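Local coordinates for titin (Homo sapiens, PDB 3LCY), which probably serves as a giant structural protein of the muscle sarcomere, represented here by two tandem immunoglobulin domains of its A-band region, at residues P108-E111 against K112-G115; I152-E156 against H157-L161. All coordinates share one frame; numbering follows the deposited sequence.

Contact 1 (P108-E111 against K112-G115)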
ATOM      1  N   PRO A 108     -13.533 -11.913  -0.085  1.00 44.45           N
ATOM      2  CA  PRO A 108     -13.360 -13.348   0.157  1.00 42.85           C
ATOM      3  C   PRO A 108     -13.215 -14.140  -1.136  1.00 39.30           C
ATOM      4  O   PRO A 108     -13.911 -13.865  -2.113  1.00 37.75           O
ATOM      5  CB  PRO A 108     -14.663 -13.741   0.865  1.00 44.71           C
ATOM      6  CG  PRO A 108     -15.132 -12.492   1.510  1.00 45.62           C
ATOM      7  CD  PRO A 108     -14.737 -11.384   0.582  1.00 45.79           C
ATOM      8  N   LEU A 109     -12.311 -15.111  -1.131  1.00 38.57           N
ATOM      9  CA  LEU A 109     -12.118 -15.990  -2.276  1.00 39.28           C
ATOM     10  C   LEU A 109     -13.103 -17.156  -2.217  1.00 39.61           C
ATOM     11  O   LEU A 109     -13.290 -17.768  -1.166  1.00 39.80           O
ATOM     12  CB  LEU A 109     -10.686 -16.526  -2.305  1.00 35.33           C
ATOM     13  CG  LEU A 109      -9.559 -15.511  -2.494  1.00 32.51           C
ATOM     14  CD1 LEU A 109      -8.200 -16.187  -2.385  1.00 28.25           C
ATOM     15  CD2 LEU A 109      -9.697 -14.798  -3.835  1.00 29.32           C
ATOM     16  N   LYS A 110     -13.727 -17.465  -3.348  1.00 38.14           N
ATOM     17  CA  LYS A 110     -14.623 -18.614  -3.436  1.00 41.37           C
ATOM     18  C   LYS A 110     -13.827 -19.883  -3.719  1.00 42.82           C
ATOM     19  O   LYS A 110     -12.686 -19.820  -4.170  1.00 39.24           O
ATOM     20  CB  LYS A 110     -15.677 -18.396  -4.524  1.00 43.59           C
ATOM     21  CG  LYS A 110     -16.632 -17.246  -4.249  1.00 46.71           C
ATOM     22  CD  LYS A 110     -17.678 -17.122  -5.347  1.00 51.76           C
ATOM     23  CE  LYS A 110     -18.460 -18.415  -5.513  1.00 57.59           C
ATOM     24  NZ  LYS A 110     -19.141 -18.826  -4.254  1.00 59.98           N
ATOM     25  N   GLU A 111     -14.430 -21.035  -3.451  1.00 48.41           N
ATOM     26  CA  GLU A 111     -13.746 -22.310  -3.646  1.00 50.71           C
ATOM     27  C   GLU A 111     -13.552 -22.622  -5.124  1.00 47.07           C
ATOM     28  O   GLU A 111     -12.494 -23.084  -5.539  1.00 44.72           O
ATOM     29  CB  GLU A 111     -14.527 -23.447  -2.989  1.00 56.76           C
ATOM     30  CG  GLU A 111     -13.834 -24.797  -3.084  1.00 61.85           C
ATOM     31  CD  GLU A 111     -14.773 -25.957  -2.813  1.00 65.53           C
ATOM     32  OE1 GLU A 111     -14.319 -27.118  -2.867  1.00 66.67           O
ATOM     33  OE2 GLU A 111     -15.969 -25.712  -2.549  1.00 65.61           O
ATOM     34  N   LYS A 112     -14.589 -22.369  -5.911  1.00 45.76           N
ATOM     35  CA  LYS A 112     -14.579 -22.707  -7.327  1.00 44.16           C
ATOM     36  C   LYS A 112     -14.845 -21.490  -8.200  1.00 40.92           C
ATOM     37  O   LYS A 112     -15.665 -20.639  -7.863  1.00 40.00           O
ATOM     38  CB  LYS A 112     -15.623 -23.785  -7.622  1.00 44.65           C
ATOM     39  CG  LYS A 112     -15.342 -25.113  -6.943  1.00 47.16           C
ATOM     40  CD  LYS A 112     -16.344 -26.169  -7.375  1.00 50.86           C
ATOM     41  CE  LYS A 112     -16.248 -26.439  -8.866  1.00 51.19           C
ATOM     42  NZ  LYS A 112     -17.217 -27.486  -9.288  1.00 52.17           N
ATOM     43  N   TYR A 113     -14.144 -21.413  -9.325  1.00 37.06           N
ATOM     44  CA  TYR A 113     -14.379 -20.353 -10.296  1.00 38.74           C
ATOM     45  C   TYR A 113     -14.666 -20.955 -11.662  1.00 35.37           C
ATOM     46  O   TYR A 113     -14.082 -21.973 -12.034  1.00 32.43           O
ATOM     47  CB  TYR A 113     -13.190 -19.397 -10.362  1.00 41.43           C
ATOM     48  CG  TYR A 113     -13.054 -18.523  -9.138  1.00 44.44           C
ATOM     49  CD1 TYR A 113     -13.762 -17.332  -9.032  1.00 46.56           C
ATOM     50  CD2 TYR A 113     -12.222 -18.886  -8.088  1.00 43.70           C
ATOM     51  CE1 TYR A 113     -13.645 -16.527  -7.916  1.00 49.07           C
ATOM     52  CE2 TYR A 113     -12.098 -18.087  -6.968  1.00 47.02           C
ATOM     53  CZ  TYR A 113     -12.811 -16.909  -6.888  1.00 49.68           C
ATOM     54  OH  TYR A 113     -12.689 -16.112  -5.773  1.00 50.89           O
ATOM     55  N   TYR A 114     -15.567 -20.327 -12.407  1.00 36.31           N
ATOM     56  CA  TYR A 114     -16.022 -20.892 -13.671  1.00 38.92           C
ATOM     57  C   TYR A 114     -15.703 -20.006 -14.867  1.00 39.97           C
ATOM     58  O   TYR A 114     -16.045 -18.824 -14.892  1.00 41.95           O
ATOM     59  CB  TYR A 114     -17.525 -21.165 -13.620  1.00 40.08           C
ATOM     60  CG  TYR A 114     -17.926 -22.161 -12.557  1.00 44.42           C
ATOM     61  CD1 TYR A 114     -18.097 -23.503 -12.866  1.00 41.49           C
ATOM     62  CD2 TYR A 114     -18.129 -21.758 -11.246  1.00 49.23           C
ATOM     63  CE1 TYR A 114     -18.464 -24.414 -11.897  1.00 45.37           C
ATOM     64  CE2 TYR A 114     -18.492 -22.661 -10.271  1.00 49.82           C
ATOM     65  CZ  TYR A 114     -18.659 -23.988 -10.602  1.00 50.32           C
ATOM     66  OH  TYR A 114     -19.024 -24.897  -9.636  1.00 54.32           O
ATOM     67  N   GLY A 115     -15.083 -20.593 -15.881  1.00 40.17           N
ATOM     68  CA  GLY A 115     -14.746 -19.874 -17.092  1.00 39.24           C
ATOM     69  C   GLY A 115     -15.436 -20.467 -18.305  1.00 42.27           C
ATOM     70  O   GLY A 115     -15.404 -21.671 -18.496  1.00 45.69           O
TER

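Contact 2 (I152-E156 against H157-L161)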
ATOM      1  N   ILE A 152       0.125 -12.295 -16.107  1.00 30.57           N
ATOM      2  CA  ILE A 152       0.005 -12.111 -14.668  1.00 31.77           C
ATOM      3  C   ILE A 152       0.454 -10.712 -14.264  1.00 32.32           C
ATOM      4  O   ILE A 152       1.645 -10.410 -14.278  1.00 33.09           O
ATOM      5  CB  ILE A 152       0.854 -13.147 -13.907  1.00 31.19           C
ATOM      6  CG1 ILE A 152       0.574 -14.559 -14.427  1.00 31.62           C
ATOM      7  CG2 ILE A 152       0.596 -13.058 -12.409  1.00 32.42           C
ATOM      8  CD1 ILE A 152       1.487 -15.619 -13.842  1.00 32.78           C
ATOM      9  N   GLU A 153      -0.498  -9.857 -13.910  1.00 32.03           N
ATOM     10  CA  GLU A 153      -0.160  -8.517 -13.443  1.00 32.03           C
ATOM     11  C   GLU A 153      -0.118  -8.448 -11.921  1.00 26.65           C
ATOM     12  O   GLU A 153      -1.130  -8.653 -11.250  1.00 18.85           O
ATOM     13  CB  GLU A 153      -1.133  -7.474 -13.994  1.00 37.75           C
ATOM     14  CG  GLU A 153      -0.997  -6.114 -13.324  1.00 47.05           C
ATOM     15  CD  GLU A 153      -1.594  -4.989 -14.147  1.00 55.22           C
ATOM     16  OE1 GLU A 153      -2.308  -4.140 -13.569  1.00 55.11           O
ATOM     17  OE2 GLU A 153      -1.347  -4.951 -15.373  1.00 59.85           O
ATOM     18  N   ASN A 154       1.062  -8.161 -11.384  1.00 26.02           N
ATOM     19  CA  ASN A 154       1.238  -8.056  -9.942  1.00 23.42           C
ATOM     20  C   ASN A 154       1.357  -6.609  -9.466  1.00 24.13           C
ATOM     21  O   ASN A 154       2.159  -5.830  -9.983  1.00 23.50           O
ATOM     22  CB  ASN A 154       2.437  -8.887  -9.481  1.00 23.53           C
ATOM     23  CG  ASN A 154       2.162 -10.378  -9.531  1.00 28.90           C
ATOM     24  OD1 ASN A 154       1.011 -10.807  -9.473  1.00 30.01           O
ATOM     25  ND2 ASN A 154       3.220 -11.173  -9.637  1.00 31.25           N
ATOM     26  N   THR A 155       0.547  -6.266  -8.470  1.00 23.79           N
ATOM     27  CA  THR A 155       0.467  -4.907  -7.948  1.00 28.48           C
ATOM     28  C   THR A 155       0.583  -4.924  -6.426  1.00 27.38           C
ATOM     29  O   THR A 155       0.459  -5.979  -5.803  1.00 28.00           O
ATOM     30  CB  THR A 155      -0.859  -4.235  -8.384  1.00 32.19           C
ATOM     31  OG1 THR A 155      -0.775  -3.863  -9.765  1.00 31.88           O
ATOM     32  CG2 THR A 155      -1.161  -2.992  -7.560  1.00 37.21           C
ATOM     33  N   GLU A 156       0.830  -3.760  -5.831  1.00 24.26           N
ATOM     34  CA  GLU A 156       0.915  -3.642  -4.380  1.00 24.21           C
ATOM     35  C   GLU A 156      -0.463  -3.756  -3.729  1.00 21.48           C
ATOM     36  O   GLU A 156      -0.611  -3.546  -2.526  1.00 20.88           O
ATOM     37  CB  GLU A 156       1.587  -2.326  -3.978  1.00 26.51           C
ATOM     38  CG  GLU A 156       0.696  -1.096  -4.071  1.00 29.48           C
ATOM     39  CD  GLU A 156       0.580  -0.548  -5.482  1.00 33.61           C
ATOM     40  OE1 GLU A 156       1.076  -1.199  -6.425  1.00 32.14           O
ATOM     41  OE2 GLU A 156      -0.008   0.541  -5.644  1.00 37.03           O
ATOM     42  N   HIS A 157      -1.468  -4.104  -4.525  1.00 24.47           N
ATOM     43  CA  HIS A 157      -2.822  -4.256  -4.007  1.00 24.12           C
ATOM     44  C   HIS A 157      -3.459  -5.581  -4.415  1.00 26.89           C
ATOM     45  O   HIS A 157      -4.424  -6.027  -3.795  1.00 30.86           O
ATOM     46  CB  HIS A 157      -3.708  -3.088  -4.450  1.00 26.22           C
ATOM     47  CG  HIS A 157      -3.396  -1.802  -3.771  1.00 32.56           C
ATOM     48  ND1 HIS A 157      -3.358  -1.663  -2.393  1.00 35.09           N
ATOM     49  CD2 HIS A 157      -3.118  -0.562  -4.260  1.00 30.89           C
ATOM     50  CE1 HIS A 157      -3.066  -0.425  -2.074  1.00 34.64           C
ATOM     51  NE2 HIS A 157      -2.915   0.270  -3.199  1.00 33.31           N
ATOM     52  N   TYR A 158      -2.924  -6.212  -5.455  1.00 22.82           N
ATOM     53  CA  TYR A 158      -3.503  -7.458  -5.946  1.00 21.02           C
ATOM     54  C   TYR A 158      -2.558  -8.234  -6.856  1.00 18.56           C
ATOM     55  O   TYR A 158      -1.557  -7.703  -7.334  1.00 17.04           O
ATOM     56  CB  TYR A 158      -4.810  -7.177  -6.698  1.00 23.14           C
ATOM     57  CG  TYR A 158      -4.637  -6.251  -7.882  1.00 20.99           C
ATOM     58  CD1 TYR A 158      -5.035  -4.923  -7.812  1.00 18.37           C
ATOM     59  CD2 TYR A 158      -4.062  -6.702  -9.064  1.00 19.10           C
ATOM     60  CE1 TYR A 158      -4.872  -4.071  -8.888  1.00 17.30           C
ATOM     61  CE2 TYR A 158      -3.894  -5.858 -10.145  1.00 20.47           C
ATOM     62  CZ  TYR A 158      -4.301  -4.543 -10.050  1.00 20.22           C
ATOM     63  OH  TYR A 158      -4.139  -3.690 -11.118  1.00 20.33           O
ATOM     64  N   THR A 159      -2.895  -9.498  -7.089  1.00 19.95           N
ATOM     65  CA  THR A 159      -2.238 -10.295  -8.111  1.00 19.10           C
ATOM     66  C   THR A 159      -3.291 -10.747  -9.121  1.00 22.47           C
ATOM     67  O   THR A 159      -4.272 -11.401  -8.764  1.00 20.32           O
ATOM     68  CB  THR A 159      -1.507 -11.506  -7.507  1.00 18.39           C
ATOM     69  OG1 THR A 159      -1.037 -12.356  -8.560  1.00 21.65           O
ATOM     70  CG2 THR A 159      -2.433 -12.292  -6.594  1.00 17.91           C
ATOM     71  N   HIS A 160      -3.091 -10.375 -10.381  1.00 25.81           N
ATOM     72  CA  HIS A 160      -4.113 -10.567 -11.403  1.00 27.16           C
ATOM     73  C   HIS A 160      -3.673 -11.554 -12.478  1.00 27.24           C
ATOM     74  O   HIS A 160      -2.743 -11.286 -13.235  1.00 26.46           O
ATOM     75  CB  HIS A 160      -4.475  -9.222 -12.040  1.00 28.90           C
ATOM     76  CG  HIS A 160      -5.668  -9.280 -12.941  1.00 33.40           C
ATOM     77  ND1 HIS A 160      -6.943  -9.008 -12.507  1.00 35.93           N
ATOM     78  CD2 HIS A 160      -5.776  -9.583 -14.262  1.00 36.54           C
ATOM     79  CE1 HIS A 160      -7.791  -9.136 -13.516  1.00 36.65           C
ATOM     80  NE2 HIS A 160      -7.104  -9.485 -14.588  1.00 37.22           N
ATOM     81  N   LEU A 161      -4.351 -12.697 -12.540  1.00 24.27           N
ATOM     82  CA  LEU A 161      -4.059 -13.712 -13.544  1.00 21.30           C
ATOM     83  C   LEU A 161      -5.121 -13.724 -14.637  1.00 25.65           C
ATOM     84  O   LEU A 161      -6.305 -13.910 -14.360  1.00 27.72           O
ATOM     85  CB  LEU A 161      -3.965 -15.099 -12.903  1.00 23.42           C
ATOM     86  CG  LEU A 161      -3.869 -16.288 -13.865  1.00 24.48           C
ATOM     87  CD1 LEU A 161      -2.578 -16.231 -14.665  1.00 26.11           C
ATOM     88  CD2 LEU A 161      -3.971 -17.606 -13.115  1.00 22.72           C
TER

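Contact 1 (P108-E111 against K112-G115)
The chain enters the parallel edge strand of an I-set immunoglobulin domain, strand A', through a bend in which the Tyr113 ring folds back onto Leu109 and Lys110. Lys110 N donates to Tyr113 OH at 3.0 Å, and the N-H...O angle of 160° makes this a fairly straight bond. The ring gets there because Tyr113 CG stands beside its own backbone N (chi1 -71°), directing the phenol toward the preceding residues. Glu111, with helix-like backbone angles between extended neighbours, supplies the bend that sets Lys110 N within the hydroxyl's range. Lys110 O approaches the ring obliquely, 3.3 Å from Tyr113 CE2, while Lys110 CB lies 4.0 Å from Tyr113 CZ. The Leu109 side chain crosses the tyrosine at about a right angle, its CD2 reaching Tyr113 OH at 3.8 Å. Within the strand, Lys112 bends at its third torsion, and its NZ makes a weak 3.2 Å hydrogen bond to Tyr114 OH. Strand 112-116 runs parallel to strand 185-195: Tyr113 forms backbone hydrogen bonds with Asp191 and Glu193, its side chain rests on Leu190, and Leu109 packs on Ala188.

Contact 2 (I152-E156 against H157-L161)
Ile152 to Leu161 form the tip of an antiparallel beta hairpin, strands D and E of an I-set immunoglobulin domain; the axes of strand segments 152-154 and 158-161 approach to 4.6 Å and run at 170°. Backbone bonds set the register. Glu153 and His160 are a hydrogen-bonded pair, with Glu153 N to His160 O at 2.7 Å and the return bond through His160 N. Thr155 N to Tyr158 O, 2.8 Å, closes the two-residue turn of Glu156 and His157, and the opposing Tyr158 N to Thr155 O bond is weak.

Among side-chain hydrogen bonds, Thr159 OG1 donates to Asn154 OD1 at 2.7 Å, the two side chains lying side by side. Trp137 NE1 also bonds this buried hydroxyl, which is thus gripped twice. Tyr158 OH donates to the anti lone pair of Glu153 OE1 at 3.1 Å, near the ring plane.

One CH-pi contact flanks the turn and another lies within it. Tyr158 CG sits between its backbone N and carbonyl carbon (chi1 59°), which turns the ring under Thr155 CB; that atom stands over the ring centre, 3.8 Å from the Tyr158 centroid and 11° off the normal. Glu156 CG lies 4.0 Å from the His157 centroid, offset toward the rim.

In apolar packing, Ile152 CG1 meets Leu161 CD1 at 3.6 Å. Both residues touch Trp137 of strand 134-139 across the sandwich. On the other face, His160 ND1 hydrogen-bonds His124 ND1 of strand 121-130, which continues the sheet beside strand 158-163, while His157 at the turn touches Gln72 and Glu73.

Overall arrangement
Both contacts belong to the second immunoglobulin domain, contact 1 closing before contact 2 opens along the chain. Their centres are about 17 Å apart and their nearest atoms about 8 Å, so they do not touch. They lie in different layers of the beta sandwich: strand 112-116 is an edge strand of the sheet that also holds 185-195, 173-180 and 134-139, whereas the hairpin of strands 150-154 and 158-163 joins the layer of strand 121-130. Contact 1 therefore marks where the chain enters one sheet, and contact 2 closes the outer hairpin of the other. The hairpin turn also meets residues of the first immunoglobulin domain, which places contact 2 at the junction of the tandem.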